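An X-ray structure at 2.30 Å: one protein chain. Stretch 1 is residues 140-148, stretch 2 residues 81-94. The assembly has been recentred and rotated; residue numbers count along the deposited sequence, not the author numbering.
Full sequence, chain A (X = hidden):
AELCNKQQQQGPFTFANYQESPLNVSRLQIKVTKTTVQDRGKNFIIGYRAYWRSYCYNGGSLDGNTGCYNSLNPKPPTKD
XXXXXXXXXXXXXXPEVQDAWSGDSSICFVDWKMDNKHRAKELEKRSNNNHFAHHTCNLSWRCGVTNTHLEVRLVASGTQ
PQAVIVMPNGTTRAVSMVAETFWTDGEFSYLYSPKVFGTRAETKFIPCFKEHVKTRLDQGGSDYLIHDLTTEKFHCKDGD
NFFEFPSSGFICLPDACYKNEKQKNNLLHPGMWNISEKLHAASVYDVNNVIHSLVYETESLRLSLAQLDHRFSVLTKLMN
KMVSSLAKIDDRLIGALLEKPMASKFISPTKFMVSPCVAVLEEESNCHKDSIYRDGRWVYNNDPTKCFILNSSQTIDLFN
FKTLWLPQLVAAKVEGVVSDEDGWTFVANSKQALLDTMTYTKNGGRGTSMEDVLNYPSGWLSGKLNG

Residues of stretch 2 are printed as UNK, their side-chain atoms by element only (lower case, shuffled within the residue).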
ATOM      1  N   SER A 140     -34.502   9.979  25.699  1.00 22.00           N
ATOM      2  CA  SER A 140     -33.290   9.181  25.835  1.00 21.00           C
ATOM      3  C   SER A 140     -32.109   9.940  25.248  1.00 21.76           C
ATOM      4  O   SER A 140     -32.218  10.532  24.171  1.00 24.24           O
ATOM      5  CB  SER A 140     -33.439   7.829  25.137  1.00 21.03           C
ATOM      6  OG  SER A 140     -32.497   6.892  25.628  1.00 27.14           O
ATOM      7  N   TRP A 141     -30.979   9.911  25.949  1.00 26.64           N
ATOM      8  CA  TRP A 141     -29.815  10.713  25.596  1.00 26.63           C
ATOM      9  C   TRP A 141     -28.657   9.836  25.139  1.00 23.22           C
ATOM     10  O   TRP A 141     -28.552   8.662  25.508  1.00 22.26           O
ATOM     11  CB  TRP A 141     -29.356  11.571  26.780  1.00 24.94           C
ATOM     12  CG  TRP A 141     -30.291  12.682  27.113  1.00 26.48           C
ATOM     13  CD1 TRP A 141     -31.439  12.595  27.844  1.00 24.75           C
ATOM     14  CD2 TRP A 141     -30.163  14.056  26.728  1.00 24.71           C
ATOM     15  NE1 TRP A 141     -32.035  13.829  27.937  1.00 25.61           N
ATOM     16  CE2 TRP A 141     -31.271  14.743  27.260  1.00 24.30           C
ATOM     17  CE3 TRP A 141     -29.219  14.771  25.984  1.00 24.89           C
ATOM     18  CZ2 TRP A 141     -31.460  16.110  27.072  1.00 25.14           C
ATOM     19  CZ3 TRP A 141     -29.409  16.128  25.799  1.00 24.92           C
ATOM     20  CH2 TRP A 141     -30.520  16.783  26.340  1.00 25.83           C
ATOM     21  N   ARG A 142     -27.787  10.427  24.323  1.00 24.01           N
ATOM     22  CA  ARG A 142     -26.540   9.807  23.907  1.00 21.81           C
ATOM     23  C   ARG A 142     -25.431  10.845  24.001  1.00 22.56           C
ATOM     24  O   ARG A 142     -25.665  12.040  23.807  1.00 25.17           O
ATOM     25  CB  ARG A 142     -26.624   9.241  22.480  1.00 20.40           C
ATOM     26  CG  ARG A 142     -26.513  10.290  21.377  1.00 19.98           C
ATOM     27  CD  ARG A 142     -26.843   9.709  20.010  1.00 19.34           C
ATOM     28  NE  ARG A 142     -26.096   8.485  19.730  1.00 22.44           N
ATOM     29  CZ  ARG A 142     -25.071   8.412  18.887  1.00 20.20           C
ATOM     30  NH1 ARG A 142     -24.667   9.494  18.234  1.00 20.30           N
ATOM     31  NH2 ARG A 142     -24.451   7.259  18.695  1.00 23.29           N
ATOM     32  N   CYS A 143     -24.225  10.385  24.323  1.00 31.85           N
ATOM     33  CA  CYS A 143     -23.082  11.284  24.393  1.00 30.22           C
ATOM     34  C   CYS A 143     -21.796  10.474  24.365  1.00 28.86           C
ATOM     35  O   CYS A 143     -21.768   9.295  24.726  1.00 26.70           O
ATOM     36  CB  CYS A 143     -23.128  12.169  25.644  1.00 29.34           C
ATOM     37  SG  CYS A 143     -22.913  11.293  27.205  1.00 32.53           S
ATOM     38  N   GLY A 144     -20.728  11.133  23.935  1.00 24.15           N
ATOM     39  CA  GLY A 144     -19.416  10.518  23.914  1.00 22.57           C
ATOM     40  C   GLY A 144     -18.352  11.580  23.794  1.00 23.87           C
ATOM     41  O   GLY A 144     -18.621  12.715  23.389  1.00 22.04           O
ATOM     42  N   VAL A 145     -17.126  11.199  24.158  1.00 30.77           N
ATOM     43  CA  VAL A 145     -15.988  12.109  24.131  1.00 30.03           C
ATOM     44  C   VAL A 145     -14.722  11.290  23.918  1.00 33.42           C
ATOM     45  O   VAL A 145     -14.661  10.106  24.266  1.00 28.72           O
ATOM     46  CB  VAL A 145     -15.907  12.954  25.427  1.00 32.18           C
ATOM     47  CG1 VAL A 145     -15.415  12.110  26.597  1.00 29.62           C
ATOM     48  CG2 VAL A 145     -15.025  14.184  25.224  1.00 27.04           C
ATOM     49  N   THR A 146     -13.710  11.921  23.320  1.00 34.41           N
ATOM     50  CA  THR A 146     -12.419  11.275  23.138  1.00 33.23           C
ATOM     51  C   THR A 146     -11.320  12.326  23.045  1.00 32.25           C
ATOM     52  O   THR A 146     -11.534  13.431  22.535  1.00 30.72           O
ATOM     53  CB  THR A 146     -12.404  10.365  21.900  1.00 30.32           C
ATOM     54  OG1 THR A 146     -11.287   9.472  21.977  1.00 37.08           O
ATOM     55  CG2 THR A 146     -12.312  11.174  20.611  1.00 34.75           C
ATOM     56  N   ASN A 147     -10.147  11.972  23.570  1.00 33.53           N
ATOM     57  CA  ASN A 147      -8.933  12.774  23.473  1.00 29.39           C
ATOM     58  C   ASN A 147      -7.957  12.054  22.554  1.00 29.61           C
ATOM     59  O   ASN A 147      -7.485  10.962  22.888  1.00 33.46           O
ATOM     60  CB  ASN A 147      -8.290  12.983  24.845  1.00 34.04           C
ATOM     61  CG  ASN A 147      -9.091  13.907  25.737  1.00 33.28           C
ATOM     62  OD1 ASN A 147      -9.149  15.115  25.506  1.00 34.57           O
ATOM     63  ND2 ASN A 147      -9.696  13.345  26.778  1.00 31.97           N
ATOM     64  N   THR A 148      -7.651  12.658  21.407  1.00 23.62           N
ATOM     65  CA  THR A 148      -6.752  12.055  20.430  1.00 22.82           C
ATOM     66  C   THR A 148      -5.713  13.078  19.983  1.00 22.27           C
ATOM     67  O   THR A 148      -5.724  14.240  20.397  1.00 21.10           O
ATOM     68  CB  THR A 148      -7.511  11.512  19.209  1.00 24.85           C
ATOM     69  OG1 THR A 148      -8.072  12.600  18.462  1.00 20.09           O
ATOM     70  CG2 THR A 148      -8.620  10.563  19.631  1.00 29.48           C
ATOM     71  N   UNK A  81     -17.896  23.242  27.738  1.00 33.18           N
ATOM     72  CA  UNK A  81     -18.423  21.913  28.025  1.00 24.90           C
ATOM     73  C   UNK A  81     -17.493  20.835  27.492  1.00 26.45           C
ATOM     74  O   UNK A  81     -17.125  19.899  28.210  1.00 27.64           O
ATOM     75  o   UNK A  81     -22.666  22.332  26.785  1.00 27.28           O
ATOM     76  c   UNK A  81     -19.814  21.762  27.411  1.00 27.30           C
ATOM     77  o   UNK A  81     -22.978  20.690  28.211  1.00 29.12           O
ATOM     78  c   UNK A  81     -22.297  21.629  27.752  1.00 26.89           C
ATOM     79  c   UNK A  81     -20.957  21.921  28.389  1.00 26.79           C
ATOM     80  N   UNK A  82     -17.103  20.952  26.222  1.00 29.15           N
ATOM     81  CA  UNK A  82     -16.210  19.965  25.626  1.00 28.70           C
ATOM     82  C   UNK A  82     -14.861  19.929  26.334  1.00 27.60           C
ATOM     83  O   UNK A  82     -14.244  18.863  26.438  1.00 24.34           O
ATOM     84  c   UNK A  82     -16.034  20.268  24.141  1.00 31.42           C
ATOM     85  c   UNK A  82     -15.270  19.243  23.312  1.00 25.90           C
ATOM     86  c   UNK A  82     -15.364  19.601  21.842  1.00 25.77           C
ATOM     87  c   UNK A  82     -15.813  17.851  23.578  1.00 23.30           C
ATOM     88  N   UNK A  83     -14.396  21.074  26.836  1.00 32.91           N
ATOM     89  CA  UNK A  83     -13.132  21.111  27.566  1.00 27.55           C
ATOM     90  C   UNK A  83     -13.214  20.301  28.852  1.00 33.35           C
ATOM     91  O   UNK A  83     -12.303  19.527  29.170  1.00 37.27           O
ATOM     92  c   UNK A  83     -12.746  22.557  27.874  1.00 30.93           C
ATOM     93  c   UNK A  83     -11.812  25.605  25.722  1.00 40.20           C
ATOM     94  n   UNK A  83     -10.528  26.332  25.914  1.00 39.41           N
ATOM     95  c   UNK A  83     -12.202  24.826  26.966  1.00 38.35           C
ATOM     96  c   UNK A  83     -12.297  23.343  26.663  1.00 37.49           C
ATOM     97  N   UNK A  84     -14.293  20.478  29.619  1.00 33.93           N
ATOM     98  CA  UNK A  84     -14.443  19.712  30.850  1.00 25.62           C
ATOM     99  C   UNK A  84     -14.802  18.259  30.574  1.00 29.05           C
ATOM    100  O   UNK A  84     -14.534  17.398  31.417  1.00 31.15           O
ATOM    101  c   UNK A  84     -16.896  20.072  31.286  1.00 29.71           C
ATOM    102  o   UNK A  84     -15.339  19.845  33.094  1.00 37.42           O
ATOM    103  c   UNK A  84     -15.488  20.358  31.765  1.00 28.93           C
ATOM    104  N   UNK A  85     -15.393  17.966  29.413  1.00 23.85           N
ATOM    105  CA  UNK A  85     -15.627  16.579  29.037  1.00 20.67           C
ATOM    106  C   UNK A  85     -14.309  15.855  28.800  1.00 25.49           C
ATOM    107  O   UNK A  85     -14.060  14.792  29.379  1.00 26.53           O
ATOM    108  c   UNK A  85     -20.341  15.871  25.227  1.00 19.82           C
ATOM    109  c   UNK A  85     -21.496  16.349  25.853  1.00 18.59           C
ATOM    110  c   UNK A  85     -17.947  16.827  28.004  1.00 22.49           C
ATOM    111  c   UNK A  85     -19.106  15.971  25.834  1.00 19.01           C
ATOM    112  c   UNK A  85     -18.502  17.432  29.093  1.00 22.91           C
ATOM    113  n   UNK A  85     -19.858  17.562  28.920  1.00 23.51           N
ATOM    114  c   UNK A  85     -20.204  17.036  27.702  1.00 23.07           C
ATOM    115  c   UNK A  85     -21.449  16.933  27.088  1.00 21.49           C
ATOM    116  c   UNK A  85     -16.502  16.506  27.786  1.00 25.74           C
ATOM    117  c   UNK A  85     -19.025  16.563  27.098  1.00 22.48           C
ATOM    118  N   UNK A  86     -13.452  16.416  27.946  1.00 28.82           N
ATOM    119  CA  UNK A  86     -12.175  15.778  27.672  1.00 26.72           C
ATOM    120  C   UNK A  86     -11.287  15.708  28.897  1.00 30.25           C
ATOM    121  O   UNK A  86     -10.581  14.720  29.110  1.00 31.22           O
ATOM    122  N   UNK A  87     -11.316  16.754  29.726  1.00 40.28           N
ATOM    123  CA  UNK A  87     -10.514  16.762  30.943  1.00 35.59           C
ATOM    124  C   UNK A  87     -10.997  15.710  31.933  1.00 39.68           C
ATOM    125  O   UNK A  87     -10.190  15.095  32.638  1.00 43.69           O
ATOM    126  o   UNK A  87     -10.736  20.422  33.106  1.00 53.53           O
ATOM    127  c   UNK A  87     -10.546  18.150  31.576  1.00 41.13           C
ATOM    128  c   UNK A  87      -9.702  18.285  32.827  1.00 43.08           C
ATOM    129  n   UNK A  87      -9.496  19.648  34.814  1.00 50.06           N
ATOM    130  c   UNK A  87     -10.022  19.546  33.597  1.00 52.22           C
ATOM    131  N   UNK A  88     -12.311  15.492  32.006  1.00 41.03           N
ATOM    132  CA  UNK A  88     -12.879  14.488  32.893  1.00 34.41           C
ATOM    133  C   UNK A  88     -13.126  13.152  32.207  1.00 37.53           C
ATOM    134  O   UNK A  88     -13.402  12.167  32.900  1.00 43.66           O
ATOM    135  o   UNK A  88     -15.402  17.768  35.593  1.00 40.35           O
ATOM    136  c   UNK A  88     -14.055  16.253  34.341  1.00 38.83           C
ATOM    137  o   UNK A  88     -16.344  15.912  34.897  1.00 37.37           O
ATOM    138  c   UNK A  88     -14.197  14.995  33.497  1.00 35.69           C
ATOM    139  c   UNK A  88     -15.361  16.675  34.989  1.00 38.63           C
ATOM    140  N   UNK A  89     -13.025  13.093  30.875  1.00 28.23           N
ATOM    141  CA  UNK A  89     -13.346  11.890  30.103  1.00 26.64           C
ATOM    142  C   UNK A  89     -14.773  11.430  30.398  1.00 24.95           C
ATOM    143  O   UNK A  89     -15.044  10.247  30.611  1.00 24.47           O
ATOM    144  o   UNK A  89     -10.700   8.812  29.365  1.00 31.33           O
ATOM    145  c   UNK A  89     -12.332  10.773  30.363  1.00 28.56           C
ATOM    146  o   UNK A  89      -8.894  10.054  29.276  1.00 48.82           O
ATOM    147  c   UNK A  89     -10.913  11.122  29.939  1.00 32.00           C
ATOM    148  c   UNK A  89     -10.114   9.909  29.495  1.00 39.39           C
ATOM    149  N   UNK A  90     -15.692  12.391  30.396  1.00 33.51           N
ATOM    150  CA  UNK A  90     -17.073  12.172  30.810  1.00 33.26           C
ATOM    151  C   UNK A  90     -17.952  13.187  30.090  1.00 29.13           C
ATOM    152  O   UNK A  90     -17.596  14.362  29.985  1.00 31.14           O
ATOM    153  c   UNK A  90     -16.847  10.986  33.029  1.00 36.30           C
ATOM    154  c   UNK A  90     -17.212  12.293  32.344  1.00 34.99           C
ATOM    155  c   UNK A  90     -18.611  12.718  32.723  1.00 36.07           C
ATOM    156  N   UNK A  91     -19.101  12.736  29.593  1.00 22.46           N
ATOM    157  CA  UNK A  91     -20.060  13.621  28.950  1.00 24.24           C
ATOM    158  C   UNK A  91     -21.283  13.811  29.841  1.00 25.97           C
ATOM    159  O   UNK A  91     -21.648  12.928  30.622  1.00 26.10           O
ATOM    160  c   UNK A  91     -20.485  13.082  27.580  1.00 22.56           C
ATOM    161  s   UNK A  91     -20.909  11.331  27.560  1.00 30.37           S
ATOM    162  N   UNK A  92     -21.907  14.980  29.722  1.00 31.22           N
ATOM    163  CA  UNK A  92     -23.062  15.351  30.530  1.00 33.79           C
ATOM    164  C   UNK A  92     -24.289  15.514  29.641  1.00 34.46           C
ATOM    165  O   UNK A  92     -24.217  16.139  28.579  1.00 33.51           O
ATOM    166  c   UNK A  92     -22.191  16.140  33.699  1.00 29.42           C
ATOM    167  c   UNK A  92     -22.801  16.648  31.298  1.00 33.92           C
ATOM    168  o   UNK A  92     -19.048  16.220  35.544  1.00 25.79           O
ATOM    169  c   UNK A  92     -21.795  16.528  32.426  1.00 32.02           C
ATOM    170  c   UNK A  92     -19.951  16.325  34.507  1.00 33.33           C
ATOM    171  c   UNK A  92     -20.451  16.819  32.221  1.00 35.05           C
ATOM    172  c   UNK A  92     -19.530  16.718  33.251  1.00 32.41           C
ATOM    173  c   UNK A  92     -21.279  16.037  34.735  1.00 31.92           C
ATOM    174  N   UNK A  93     -25.417  14.955  30.083  1.00 41.16           N
ATOM    175  CA  UNK A  93     -26.660  15.002  29.323  1.00 36.96           C
ATOM    176  C   UNK A  93     -27.816  15.342  30.256  1.00 39.86           C
ATOM    177  O   UNK A  93     -27.639  15.513  31.467  1.00 42.38           O
ATOM    178  o   UNK A  93     -26.796  12.587  29.534  1.00 41.30           O
ATOM    179  c   UNK A  93     -26.945  13.673  28.610  1.00 37.23           C
ATOM    180  c   UNK A  93     -26.000  13.475  27.440  1.00 35.48           C
ATOM    181  N   UNK A  94     -29.008  15.439  29.675  1.00 31.66           N
ATOM    182  CA  UNK A  94     -30.222  15.610  30.433  1.00 30.08           C
ATOM    183  C   UNK A  94     -30.705  14.295  31.009  1.00 30.01           C
ATOM    184  O   UNK A  94     -29.981  13.294  31.021  1.00 29.48           O
TER

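Position 81 carries three carbons, the third holding two oxygens, and stays out of reach of the strand: Glu 81. Position 82 has four carbons forked at the second. Its CA-to-CB bond runs sideways, yet its end comes nearer, one tip carbon lying 4.1 Å from Val 145 CG2; this is Leu 82. Position 83, four carbons in a row ending in nitrogen, points away: Lys 83. Position 84 has one carbon bearing an oxygen and a carbon, touching nothing on the strand: Thr 84.

Position 85 shows one carbon, then fused five- and six-membered rings holding eight carbons and one nitrogen, so Trp 85. It points toward the strand; its CB packs 3.8 Å from Val 145 CG2, and its CZ3 lies 4.0 Å from Gly 144 O. Position 86 has no side-chain atoms: Gly 86. An ideal CB here would lie 2.9 Å from Asn 147 OD1, a clash, so the bare backbone lets strand and helix come close.

Position 87, three carbons with an oxygen and a nitrogen on the third, and position 88, three carbons ending in two oxygens, both point away: Gln 87 and Glu 88. Position 89 has the same atoms as Glu 88, but its positive phi leaves the helix, and its second side-chain carbon sits 4.1 Å from Asn 147 ND2: Glu 89. Position 90, one carbon carrying two more, turns away while its backbone N meets Val 145 CG1 at 3.8 Å: Val 90.

Position 91 is one carbon and a sulfur, and that sulfur is 2.0 Å from Cys 143 SG: Cys 91, half of a disulfide. Position 92, one carbon and then a ring of six carbons bearing an oxygen, points away: Tyr 92, whose OH donates to Glu 88 OE1 at 2.8 Å. Position 93, one carbon with an oxygen and a carbon, points toward the strand, its CB 3.6 Å from Trp 141 CE3: Thr 93. Position 94 has no side chain: Gly 94. Its CA lies 3.8 Å from the centroid of the five-membered ring of Trp 141, over the face; an ideal CB would lie 2.5 Å from Trp 141 CZ2, in the six-membered ring, a clash.

The contact works by alternation. Trp 141, Cys 143, Val 145 and Asn 147 point toward stretch 2, while Arg 142 and Thr 146 point away. The disulfide fixes the nearly antiparallel strands, Val 145 fills the middle against the helix and the turn after it, and Asn 147 ND2 donates to Gly 86 O at 2.8 Å.

Stretch 2 81-94: ELKTWGQEEVCYTG
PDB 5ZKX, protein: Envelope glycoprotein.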